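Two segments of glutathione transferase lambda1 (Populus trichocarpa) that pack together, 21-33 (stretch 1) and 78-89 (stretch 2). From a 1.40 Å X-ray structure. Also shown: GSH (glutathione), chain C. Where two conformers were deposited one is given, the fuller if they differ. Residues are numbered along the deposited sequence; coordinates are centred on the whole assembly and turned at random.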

ATOM      1  N   PRO A  21       2.712 -16.075 -17.855  1.00 36.76           N
ATOM      2  CA  PRO A  21       3.076 -17.010 -16.790  1.00 36.46           C
ATOM      3  C   PRO A  21       2.031 -18.121 -16.734  1.00 35.57           C
ATOM      4  O   PRO A  21       0.992 -18.010 -17.391  1.00 35.38           O
ATOM      5  N   PRO A  22       2.342 -19.204 -16.017  0.51 34.60           N
ATOM      6  CA  PRO A  22       1.284 -20.168 -15.747  0.51 34.45           C
ATOM      7  C   PRO A  22       0.214 -19.441 -14.960  0.51 35.52           C
ATOM      8  O   PRO A  22       0.533 -18.621 -14.103  0.51 35.33           O
ATOM      9  N   VAL A  23      -1.043 -19.689 -15.286  1.00 37.66           N
ATOM     10  CA  VAL A  23      -2.134 -19.216 -14.446  1.00 39.53           C
ATOM     11  C   VAL A  23      -2.867 -20.386 -13.799  1.00 39.48           C
ATOM     12  O   VAL A  23      -3.216 -21.358 -14.471  1.00 40.15           O
ATOM     13  N   PHE A  24      -3.073 -20.285 -12.490  1.00 38.84           N
ATOM     14  CA  PHE A  24      -3.743 -21.319 -11.704  1.00 39.16           C
ATOM     15  C   PHE A  24      -2.990 -22.649 -11.681  1.00 36.48           C
ATOM     16  O   PHE A  24      -3.601 -23.712 -11.729  1.00 36.25           O
ATOM     17  N   ASP A  25      -1.665 -22.583 -11.593  1.00 33.36           N
ATOM     18  CA  ASP A  25      -0.852 -23.793 -11.479  1.00 31.73           C
ATOM     19  C   ASP A  25      -0.591 -24.154 -10.019  1.00 32.38           C
ATOM     20  O   ASP A  25       0.104 -25.123  -9.724  1.00 32.64           O
ATOM     21  N   GLY A  26      -1.138 -23.359  -9.104  1.00 31.69           N
ATOM     22  CA  GLY A  26      -0.961 -23.607  -7.686  1.00 31.09           C
ATOM     23  C   GLY A  26      -0.019 -22.631  -7.006  1.00 30.91           C
ATOM     24  O   GLY A  26      -0.009 -22.524  -5.782  1.00 32.52           O
ATOM     25  N   THR A  27       0.782 -21.928  -7.798  1.00 29.38           N
ATOM     26  CA  THR A  27       1.664 -20.890  -7.277  1.00 29.37           C
ATOM     27  C   THR A  27       0.864 -19.625  -6.995  1.00 26.39           C
ATOM     28  O   THR A  27      -0.009 -19.249  -7.782  1.00 27.49           O
ATOM     29  N   THR A  28       1.152 -18.976  -5.871  1.00 23.89           N
ATOM     30  CA  THR A  28       0.534 -17.696  -5.556  1.00 22.31           C
ATOM     31  C   THR A  28       1.313 -16.562  -6.224  1.00 21.35           C
ATOM     32  O   THR A  28       2.530 -16.459  -6.071  1.00 22.41           O
ATOM     33  N   ARG A  29       0.612 -15.728  -6.990  1.00 20.41           N
ATOM     34  CA  ARG A  29       1.245 -14.618  -7.691  0.56 20.82           C
ATOM     35  C   ARG A  29       0.587 -13.296  -7.342  1.00 19.23           C
ATOM     36  O   ARG A  29      -0.638 -13.188  -7.329  1.00 20.95           O
ATOM     37  N   LEU A  30       1.414 -12.294  -7.059  1.00 16.97           N
ATOM     38  CA  LEU A  30       0.942 -10.946  -6.810  1.00 16.75           C
ATOM     39  C   LEU A  30       1.338 -10.073  -7.995  1.00 17.77           C
ATOM     40  O   LEU A  30       2.521  -9.803  -8.213  1.00 17.95           O
ATOM     41  N   TYR A  31       0.349  -9.644  -8.770  1.00 18.03           N
ATOM     42  CA  TYR A  31       0.621  -8.834  -9.953  1.00 19.08           C
ATOM     43  C   TYR A  31       0.694  -7.370  -9.567  1.00 18.47           C
ATOM     44  O   TYR A  31      -0.233  -6.828  -8.961  1.00 19.38           O
ATOM     45  N   ILE A  32       1.817  -6.739  -9.897  1.00 19.19           N
ATOM     46  CA  ILE A  32       2.074  -5.374  -9.485  1.00 18.69           C
ATOM     47  C   ILE A  32       2.672  -4.555 -10.619  1.00 18.82           C
ATOM     48  O   ILE A  32       3.038  -5.075 -11.672  1.00 19.00           O
ATOM     49  N   SER A  33       2.747  -3.255 -10.380  1.00 19.26           N
ATOM     50  CA  SER A  33       3.667  -2.383 -11.083  1.00 20.08           C
ATOM     51  C   SER A  33       4.608  -1.896 -10.000  1.00 20.78           C
ATOM     52  O   SER A  33       4.158  -1.590  -8.895  1.00 21.02           O
ATOM     53  N   LYS A  78      -6.223  -3.777 -14.027  1.00 25.47           N
ATOM     54  CA  LYS A  78      -5.515  -2.887 -13.117  1.00 24.79           C
ATOM     55  C   LYS A  78      -4.634  -3.710 -12.195  1.00 23.26           C
ATOM     56  O   LYS A  78      -4.852  -4.914 -12.050  1.00 23.87           O
ATOM     57  N   VAL A  79      -3.629  -3.063 -11.603  1.00 21.70           N
ATOM     58  CA  VAL A  79      -2.838  -3.680 -10.534  1.00 21.19           C
ATOM     59  C   VAL A  79      -3.135  -2.962  -9.225  1.00 18.84           C
ATOM     60  O   VAL A  79      -3.436  -1.776  -9.231  1.00 19.34           O
ATOM     61  N   PRO A  80      -3.047  -3.671  -8.085  1.00 17.99           N
ATOM     62  CA  PRO A  80      -2.654  -5.074  -7.922  1.00 16.22           C
ATOM     63  C   PRO A  80      -3.795  -6.059  -8.114  1.00 17.28           C
ATOM     64  O   PRO A  80      -4.969  -5.715  -7.983  1.00 17.94           O
ATOM     65  N   SER A  81      -3.422  -7.294  -8.412  1.00 17.05           N
ATOM     66  CA  SER A  81      -4.332  -8.418  -8.291  1.00 17.57           C
ATOM     67  C   SER A  81      -3.550  -9.590  -7.703  1.00 18.64           C
ATOM     68  O   SER A  81      -2.324  -9.671  -7.850  1.00 18.41           O
ATOM     69  N   LEU A  82      -4.266 -10.481  -7.029  1.00 17.67           N
ATOM     70  CA  LEU A  82      -3.654 -11.613  -6.354  1.00 17.77           C
ATOM     71  C   LEU A  82      -4.274 -12.893  -6.875  1.00 19.27           C
ATOM     72  O   LEU A  82      -5.493 -13.070  -6.808  1.00 20.24           O
ATOM     73  N   GLU A  83      -3.421 -13.766  -7.406  1.00 18.80           N
ATOM     74  CA  GLU A  83      -3.804 -15.091  -7.856  1.00 20.81           C
ATOM     75  C   GLU A  83      -3.478 -16.059  -6.731  1.00 20.64           C
ATOM     76  O   GLU A  83      -2.311 -16.236  -6.367  1.00 21.69           O
ATOM     77  N   HIS A  84      -4.514 -16.675  -6.171  1.00 21.30           N
ATOM     78  CA  HIS A  84      -4.345 -17.563  -5.031  1.00 22.54           C
ATOM     79  C   HIS A  84      -5.524 -18.522  -4.988  1.00 24.77           C
ATOM     80  O   HIS A  84      -6.673 -18.098  -5.090  1.00 25.08           O
ATOM     81  N   ASN A  85      -5.232 -19.813  -4.853  1.00 25.93           N
ATOM     82  CA  ASN A  85      -6.267 -20.842  -4.750  1.00 29.66           C
ATOM     83  C   ASN A  85      -7.350 -20.748  -5.821  1.00 33.29           C
ATOM     84  O   ASN A  85      -8.542 -20.732  -5.505  1.00 33.48           O
ATOM     85  N   ASN A  86      -6.926 -20.669  -7.080  1.00 35.75           N
ATOM     86  CA  ASN A  86      -7.841 -20.675  -8.221  1.00 39.71           C
ATOM     87  C   ASN A  86      -8.822 -19.504  -8.255  1.00 37.57           C
ATOM     88  O   ASN A  86      -9.944 -19.628  -8.745  1.00 37.75           O
ATOM     89  N   GLU A  87      -8.391 -18.367  -7.726  1.00 35.94           N
ATOM     90  CA  GLU A  87      -9.172 -17.149  -7.827  1.00 36.48           C
ATOM     91  C   GLU A  87      -8.192 -16.004  -7.996  1.00 31.65           C
ATOM     92  O   GLU A  87      -7.136 -15.995  -7.369  1.00 30.12           O
ATOM     93  N   VAL A  88      -8.521 -15.062  -8.873  1.00 29.85           N
ATOM     94  CA  VAL A  88      -7.774 -13.821  -8.950  1.00 28.48           C
ATOM     95  C   VAL A  88      -8.655 -12.733  -8.361  1.00 29.25           C
ATOM     96  O   VAL A  88      -9.811 -12.571  -8.757  1.00 30.18           O
ATOM     97  N   LYS A  89      -8.106 -12.005  -7.398  1.00 26.99           N
ATOM     98  CA  LYS A  89      -8.856 -10.992  -6.680  1.00 27.12           C
ATOM     99  C   LYS A  89      -8.136  -9.664  -6.801  1.00 24.22           C
ATOM    100  O   LYS A  89      -6.907  -9.621  -6.826  1.00 24.24           O
TER

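A single carboxylate, that of Glu-83, gathers most of the polar side-chain chemistry of this contact. The residue loses 149 Å² to the other stretch, the largest area of any residue here, out of 821 Å² buried on both sides together. Its chain is extended (chi1 175°, t; chi2 -169°, t), which carries the carboxylate along the sheet to the loop that leads into the strand of stretch 1. There OE2 accepts a hydrogen bond from the backbone N of Phe-24 (2.6 Å, 165° at the hydrogen), while OE1 accepts one from Tyr-31 OH at 2.7 Å. The two oxygens thus tie the loop and the strand to the same side chain.

Arg-29 supplies the positive charge to this carboxylate, and it shares that charge with Asp-25. Its NH1 forms a salt bridge with Glu-83 OE2 at 3.1 Å, but the angle of 120° makes the hydrogen bond within it weak. The guanidinium is better aligned with Asp-25 (chi1 68°, p): NH1 to Asp-25 OD1 is 2.9 Å at 156°, and NH2 to Asp-25 OD2 is 3.0 Å at 164°. Its NH1 is therefore shared by two acids, whose nearest oxygens, Asp-25 OD1 and Glu-83 OE2, are 4.5 Å apart. Asp-25 OD1 also accepts from Thr-27 N at 3.0 Å, bracing the turn. Water 2 adds to the cluster, lying 2.6 Å from both Glu-83 OE2 and Thr-27 O and accepting from Gly-26 N at 3.1 Å.

The framework beneath is antiparallel, with strand axes at 169° and 4.8 Å apart at closest approach. Arg-29 and Glu-83 exchange backbone hydrogen bonds (Arg-29 N to Glu-83 O 3.0 Å; Glu-83 N to Arg-29 O 2.8 Å), as do Tyr-31 and Ser-81 (Tyr-31 N to Ser-81 O 2.8 Å; Ser-81 N to Tyr-31 O 3.3 Å). This register places the side chains of all four on one face. Tyr-31 (chi1 -63°, m) brings its CB within 3.6 Å of Ser-81 OG.

Leu-30 and Leu-82, a non-hydrogen-bonded pair, occupy the other face. Both have chi1 t and chi2 p; Leu-82 CD1 reaches 4.2 Å from Leu-30 CB and 3.9 Å from Thr-28 CG2, and Leu-30 CD1 comes within 4.3 Å of Pro-80 CB. Thr-28 OG1 (chi1 -59°, m) is hydrogen-bonded to His-84 ND1 at 2.9 Å, at the edge of the imidazole.

At the turn, Phe-24 (chi1 -68°, m) starts sideways, yet its ring end moves closer, and stretch 2 covers 112 Å² of the residue. Asn-86 CA sits 3.8 Å from the centroid of the Phe-24 ring and 16° off its normal, a CH-pi contact over the face. Phe-24 CE1 also meets Val-88 CG2 at 3.8 Å.

At the far end, Val-79 points toward stretch 1, its CG2 3.9 Å from Ser-33 CB. Its backbone binds glutathione through two hydrogen bonds: Val-79 N to GSH O2, 2.8 Å, and GSH N2 to Val-79 O, 2.9 Å. The next peptide, into Pro-80, is cis.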

ATOM      1  CB  PRO A  21       2.997 -16.140 -15.519  1.00 37.22           C
ATOM      2  CG  PRO A  21       2.892 -14.723 -15.999  1.00 37.62           C
ATOM      3  CD  PRO A  21       2.196 -14.812 -17.313  1.00 37.18           C
ATOM      4  CB  PRO A  22       1.975 -21.204 -14.860  0.51 33.70           C
ATOM      5  CG  PRO A  22       3.425 -21.073 -15.170  0.51 33.57           C
ATOM      6  CD  PRO A  22       3.640 -19.622 -15.460  0.51 33.96           C
ATOM      7  CB  VAL A  23      -3.118 -18.331 -15.231  1.00 41.58           C
ATOM      8  CG1 VAL A  23      -4.270 -17.893 -14.337  1.00 42.99           C
ATOM      9  CG2 VAL A  23      -2.394 -17.122 -15.796  1.00 41.47           C
ATOM     10  CB  PHE A  24      -5.190 -21.527 -12.170  1.00 41.80           C
ATOM     11  CG  PHE A  24      -6.097 -20.359 -11.885  1.00 44.13           C
ATOM     12  CD1 PHE A  24      -5.722 -19.373 -10.989  1.00 45.20           C
ATOM     13  CD2 PHE A  24      -7.329 -20.256 -12.511  1.00 45.22           C
ATOM     14  CE1 PHE A  24      -6.558 -18.302 -10.725  1.00 45.66           C
ATOM     15  CE2 PHE A  24      -8.169 -19.188 -12.251  1.00 45.56           C
ATOM     16  CZ  PHE A  24      -7.781 -18.210 -11.357  1.00 45.64           C
ATOM     17  CB  ASP A  25       0.474 -23.627 -12.227  1.00 29.90           C
ATOM     18  CG  ASP A  25       1.389 -22.600 -11.579  1.00 29.78           C
ATOM     19  OD1 ASP A  25       0.903 -21.779 -10.778  1.00 30.13           O
ATOM     20  OD2 ASP A  25       2.599 -22.611 -11.882  1.00 30.00           O
ATOM     21  CB  THR A  27       2.794 -20.557  -8.282  1.00 31.42           C
ATOM     22  OG1 THR A  27       3.710 -21.656  -8.359  1.00 34.27           O
ATOM     23  CG2 THR A  27       3.560 -19.309  -7.860  1.00 31.51           C
ATOM     24  CB  THR A  28       0.447 -17.480  -4.037  1.00 21.90           C
ATOM     25  OG1 THR A  28      -0.328 -18.541  -3.460  1.00 23.81           O
ATOM     26  CG2 THR A  28      -0.212 -16.149  -3.719  1.00 21.84           C
ATOM     27  CB  ARG A  29       1.185 -14.837  -9.202  0.56 21.87           C
ATOM     28  CG  ARG A  29       1.960 -16.050  -9.666  0.56 22.80           C
ATOM     29  CD  ARG A  29       1.867 -16.254 -11.169  0.56 24.08           C
ATOM     30  NE  ARG A  29       2.665 -17.409 -11.562  0.56 24.11           N
ATOM     31  CZ  ARG A  29       2.246 -18.666 -11.480  0.56 24.81           C
ATOM     32  NH1 ARG A  29       1.026 -18.937 -11.026  0.56 24.28           N
ATOM     33  NH2 ARG A  29       3.045 -19.655 -11.847  0.56 24.89           N
ATOM     34  CB  LEU A  30       1.557 -10.404  -5.523  1.00 16.93           C
ATOM     35  CG  LEU A  30       1.312  -8.926  -5.227  1.00 16.92           C
ATOM     36  CD1 LEU A  30      -0.175  -8.624  -5.110  1.00 18.39           C
ATOM     37  CD2 LEU A  30       2.061  -8.493  -3.978  1.00 16.64           C
ATOM     38  CB  TYR A  31      -0.437  -9.064 -11.034  1.00 21.53           C
ATOM     39  CG  TYR A  31      -0.439 -10.486 -11.543  1.00 22.39           C
ATOM     40  CD1 TYR A  31      -1.108 -11.490 -10.849  1.00 23.96           C
ATOM     41  CD2 TYR A  31       0.247 -10.837 -12.701  1.00 24.49           C
ATOM     42  CE1 TYR A  31      -1.102 -12.789 -11.288  1.00 25.97           C
ATOM     43  CE2 TYR A  31       0.252 -12.153 -13.158  1.00 25.46           C
ATOM     44  CZ  TYR A  31      -0.430 -13.122 -12.443  1.00 26.35           C
ATOM     45  OH  TYR A  31      -0.437 -14.432 -12.865  1.00 28.18           O
ATOM     46  CB  ILE A  32       3.081  -5.305  -8.299  1.00 19.01           C
ATOM     47  CG1 ILE A  32       4.477  -5.748  -8.749  1.00 19.68           C
ATOM     48  CG2 ILE A  32       2.618  -6.144  -7.115  1.00 19.68           C
ATOM     49  CD1 ILE A  32       5.562  -5.490  -7.708  1.00 20.66           C
ATOM     50  CB  SER A  33       2.926  -1.204 -11.711  1.00 23.19           C
ATOM     51  OG  SER A  33       3.819  -0.155 -12.033  1.00 27.85           O
ATOM     52  CB  LYS A  78      -6.498  -2.058 -12.287  1.00 27.79           C
ATOM     53  CG  LYS A  78      -7.354  -1.102 -13.111  1.00 30.19           C
ATOM     54  CD  LYS A  78      -8.245  -0.242 -12.230  1.00 33.31           C
ATOM     55  CE  LYS A  78      -9.034   0.763 -13.058  1.00 36.90           C
ATOM     56  NZ  LYS A  78      -9.974   1.557 -12.217  1.00 39.17           N
ATOM     57  CB  VAL A  79      -1.315  -3.639 -10.825  1.00 21.11           C
ATOM     58  CG1 VAL A  79      -0.970  -4.557 -11.989  1.00 20.53           C
ATOM     59  CG2 VAL A  79      -0.840  -2.209 -11.086  1.00 20.33           C
ATOM     60  CB  PRO A  80      -2.209  -5.134  -6.460  1.00 16.50           C
ATOM     61  CG  PRO A  80      -3.091  -4.131  -5.791  1.00 18.07           C
ATOM     62  CD  PRO A  80      -3.235  -3.002  -6.785  1.00 17.61           C
ATOM     63  CB  SER A  81      -4.973  -8.775  -9.634  1.00 20.00           C
ATOM     64  OG  SER A  81      -4.032  -9.308 -10.546  1.00 20.46           O
ATOM     65  CB  LEU A  82      -3.869 -11.520  -4.843  1.00 17.34           C
ATOM     66  CG  LEU A  82      -3.260 -12.658  -4.019  1.00 18.98           C
ATOM     67  CD1 LEU A  82      -1.738 -12.581  -4.038  1.00 19.76           C
ATOM     68  CD2 LEU A  82      -3.797 -12.636  -2.598  1.00 20.60           C
ATOM     69  CB  GLU A  83      -3.003 -15.448  -9.104  1.00 23.17           C
ATOM     70  CG  GLU A  83      -3.211 -16.848  -9.629  1.00 25.20           C
ATOM     71  CD  GLU A  83      -2.193 -17.210 -10.694  1.00 27.90           C
ATOM     72  OE1 GLU A  83      -1.538 -16.286 -11.219  1.00 29.15           O
ATOM     73  OE2 GLU A  83      -2.038 -18.410 -10.998  1.00 29.54           O
ATOM     74  CB  HIS A  84      -4.272 -16.749  -3.732  1.00 22.60           C
ATOM     75  CG  HIS A  84      -4.067 -17.582  -2.504  1.00 23.00           C
ATOM     76  ND1 HIS A  84      -2.951 -18.373  -2.320  1.00 23.98           N
ATOM     77  CD2 HIS A  84      -4.831 -17.746  -1.401  1.00 23.49           C
ATOM     78  CE1 HIS A  84      -3.040 -18.990  -1.156  1.00 23.75           C
ATOM     79  NE2 HIS A  84      -4.172 -18.630  -0.577  1.00 23.97           N
ATOM     80  CB  ASN A  85      -6.916 -20.824  -3.362  1.00 31.82           C
ATOM     81  CG  ASN A  85      -5.975 -21.285  -2.269  1.00 33.93           C
ATOM     82  OD1 ASN A  85      -4.978 -21.957  -2.531  1.00 35.45           O
ATOM     83  ND2 ASN A  85      -6.293 -20.930  -1.031  1.00 33.29           N
ATOM     84  CB  ASN A  86      -8.597 -22.005  -8.297  1.00 45.69           C
ATOM     85  CG  ASN A  86      -7.667 -23.200  -8.303  1.00 46.90           C
ATOM     86  OD1 ASN A  86      -6.679 -23.229  -9.038  1.00 59.10           O
ATOM     87  ND2 ASN A  86      -7.971 -24.190  -7.471  1.00 69.08           N
ATOM     88  CB  GLU A  87     -10.032 -16.944  -6.573  1.00 42.06           C
ATOM     89  CG  GLU A  87     -10.957 -15.725  -6.634  1.00 48.00           C
ATOM     90  CD  GLU A  87     -11.781 -15.538  -5.365  1.00 52.52           C
ATOM     91  OE1 GLU A  87     -11.886 -16.496  -4.569  1.00 54.24           O
ATOM     92  OE2 GLU A  87     -12.323 -14.427  -5.165  1.00 53.87           O
ATOM     93  CB  VAL A  88      -7.363 -13.456 -10.382  1.00 27.28           C
ATOM     94  CG1 VAL A  88      -6.615 -12.131 -10.382  1.00 27.06           C
ATOM     95  CG2 VAL A  88      -6.494 -14.547 -10.986  1.00 27.22           C
ATOM     96  CB  LYS A  89      -8.951 -11.366  -5.203  1.00 29.85           C
ATOM     97  CG  LYS A  89      -9.275 -12.827  -4.954  1.00 34.20           C
ATOM     98  CD  LYS A  89      -8.555 -13.325  -3.720  1.00 37.17           C
ATOM     99  CE  LYS A  89      -8.767 -12.378  -2.556  1.00 39.01           C
ATOM    100  NZ  LYS A  89     -10.215 -12.210  -2.247  1.00 40.28           N
TER
HETATM  101  N1  GSH C 300      -8.982   0.756  -6.407  0.58 15.55           N
HETATM  102  CA1 GSH C 300      -7.836   0.049  -6.947  0.58 14.76           C
HETATM  103  C1  GSH C 300      -7.094  -0.536  -5.781  0.58 20.79           C
HETATM  104  O11 GSH C 300      -7.241  -0.020  -4.651  0.58 12.61           O
HETATM  105  O12 GSH C 300      -6.362  -1.531  -5.934  0.58 13.78           O
HETATM  106  CB1 GSH C 300      -6.940   1.005  -7.739  0.58 18.74           C
HETATM  107  CG1 GSH C 300      -5.866   0.286  -8.554  0.58 12.20           C
HETATM  108  CD1 GSH C 300      -5.228   1.254  -9.527  0.58 22.80           C
HETATM  109  OE1 GSH C 300      -5.845   2.500  -9.757  0.58 27.64           O
HETATM  110  N2  GSH C 300      -4.100   0.896 -10.145  0.58 13.99           N
HETATM  111  CA2 GSH C 300      -3.629   1.711 -11.258  0.58 25.56           C
HETATM  112  C2  GSH C 300      -3.701   0.965 -12.553  0.58 32.83           C
HETATM  113  O2  GSH C 300      -3.574  -0.431 -12.572  0.58 13.19           O
HETATM  114  CB2 GSH C 300      -2.186   2.152 -11.068  0.58 16.23           C
HETATM  115  SG2 GSH C 300      -1.957   3.455  -9.830  0.58 33.76           S
HETATM  116  N3  GSH C 300      -3.876   1.668 -13.669  0.58 19.77           N
HETATM  117  CA3 GSH C 300      -3.869   0.983 -14.948  0.58 26.11           C
HETATM  118  C3  GSH C 300      -5.131   1.248 -15.730  0.58 32.31           C
HETATM  119  O31 GSH C 300      -5.242   0.834 -16.904  0.58 39.92           O
HETATM  120  O32 GSH C 300      -6.083   1.873 -15.213  0.58 30.97           O
HETATM  121  O   HOH W   1      -2.421 -20.502  -4.925  1.00 31.38           O
HETATM  122  O   HOH W   2      -1.836 -20.317  -9.242  1.00 31.69           O